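Local coordinates for transcriptional regulator (Vibrio vulnificus, PDB 4IVN), which represses transcription of the nan operon for sialic acid catabolism and binds the pathway intermediate ManNAc-6P, at the interface of chains A and B. Sequence-based numbering; all coordinates share one arbitrary frame. Chains: chain A/B, Transcriptional regulator.

The interface of chains A and B. Residues chain A 93, 97; chain B 248-249, 252-253, 256.
A:Ser97 and B:Asn252 join two helices of an RpiR-family repressor, in a two-chain, probably dimeric, assembly whose two-fold symmetry repeats the contact with the chains exchanged. The start of helix 93-111 lies against the C-terminal half of helix 237-257, which begins just after the Gly230 to Gly234 stretch that helps line the sugar-phosphate pocket of the SIS domain, and the pair illustrates how one hydroxyl can serve two helices at once. B:Asn252 ND2, the side-chain amide nitrogen, donates to A:Ser97 OG at 3.0 Å, nearly straight at the hydrogen (164°) and with the hydroxyl oxygen almost exactly in the amide plane. That hydroxyl in turn donates back into its own helix, to A:Ile93 O at 2.8 Å, a turn earlier. With OG beside its own backbone N (chi1 -57°), A:Ser97 can make this return bond while accepting from the amide, and the two bonds together should fix the rotation of the hydroxyl. The methylene of A:Ser97 rests on the CG2 methyl of B:Val249, 3.9 Å from CB, and the carboxylate oxygen B:Asp248 OD2 comes within 3.3 Å of the same CB.

One turn back along the helix, A:Ile93 brings its aliphatic side chain against B:Asn252 and B:Glu256. Its CG1 branch, anti to the backbone N (chi1 -162°), crosses the B:Asn252 side chain at an angle, 3.9 Å from CB of that residue. The CD1 end meets B:Glu256 tip to tip, 3.8 Å from the carboxylate oxygen OE2, the glutamate reaching over on a chain extended beyond CG. The other branch, CG2, points toward B:Ser253, where the modelled close approach is doubtful; B:Ser253 OG itself is turned back to B:Val249 O at 2.7 Å, approaching from above the carbonyl plane.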
# COMPACT_ATOMS: atom_id res chain seq x y z
N ILE A 93 17.20 -12.68 -0.91
CA ILE A 93 16.01 -12.17 -0.23
C ILE A 93 15.19 -11.23 -1.10
O ILE A 93 13.99 -11.28 -1.05
CB ILE A 93 16.34 -11.57 1.16
CG1 ILE A 93 15.07 -11.46 2.02
CG2 ILE A 93 17.04 -10.22 1.03
CD1 ILE A 93 14.39 -12.80 2.26
N SER A 97 11.32 -12.30 -2.16
CA SER A 97 10.22 -11.46 -1.69
C SER A 97 9.43 -11.03 -2.91
O SER A 97 8.18 -11.05 -2.90
CB SER A 97 10.75 -10.24 -0.93
OG SER A 97 11.57 -10.63 0.18
N ASP B 248 9.14 -4.20 1.71
CA ASP B 248 9.15 -5.58 1.99
C ASP B 248 10.57 -6.16 2.07
O ASP B 248 10.92 -6.87 3.05
CB ASP B 248 8.29 -6.35 0.97
CG ASP B 248 8.08 -7.78 1.37
OD1 ASP B 248 7.71 -8.02 2.54
OD2 ASP B 248 8.26 -8.67 0.53
N VAL B 249 11.40 -5.90 1.04
CA VAL B 249 12.77 -6.45 1.06
C VAL B 249 13.59 -5.93 2.24
O VAL B 249 14.39 -6.65 2.91
CB VAL B 249 13.42 -6.09 -0.32
CG1 VAL B 249 14.89 -6.36 -0.32
CG2 VAL B 249 12.74 -6.95 -1.38
N ASN B 252 12.25 -7.73 5.44
CA ASN B 252 12.67 -9.13 5.38
C ASN B 252 14.18 -9.30 5.48
O ASN B 252 14.65 -10.29 6.07
CB ASN B 252 12.20 -9.81 4.10
CG ASN B 252 10.67 -9.78 3.96
OD1 ASN B 252 9.95 -9.50 4.92
ND2 ASN B 252 10.19 -9.91 2.73
N SER B 253 14.96 -8.38 4.90
CA SER B 253 16.45 -8.46 5.14
C SER B 253 16.83 -8.19 6.58
O SER B 253 17.70 -8.85 7.09
CB SER B 253 17.27 -7.57 4.22
OG SER B 253 16.85 -7.76 2.89
N GLU B 256 16.11 -11.37 8.31
CA GLU B 256 17.13 -12.38 8.01
C GLU B 256 18.45 -12.12 8.75
O GLU B 256 19.01 -13.03 9.32
CB GLU B 256 17.34 -12.45 6.51
CG GLU B 256 18.24 -13.59 6.04
CD GLU B 256 18.39 -13.56 4.53
OE1 GLU B 256 19.28 -12.84 4.02
OE2 GLU B 256 17.59 -14.22 3.83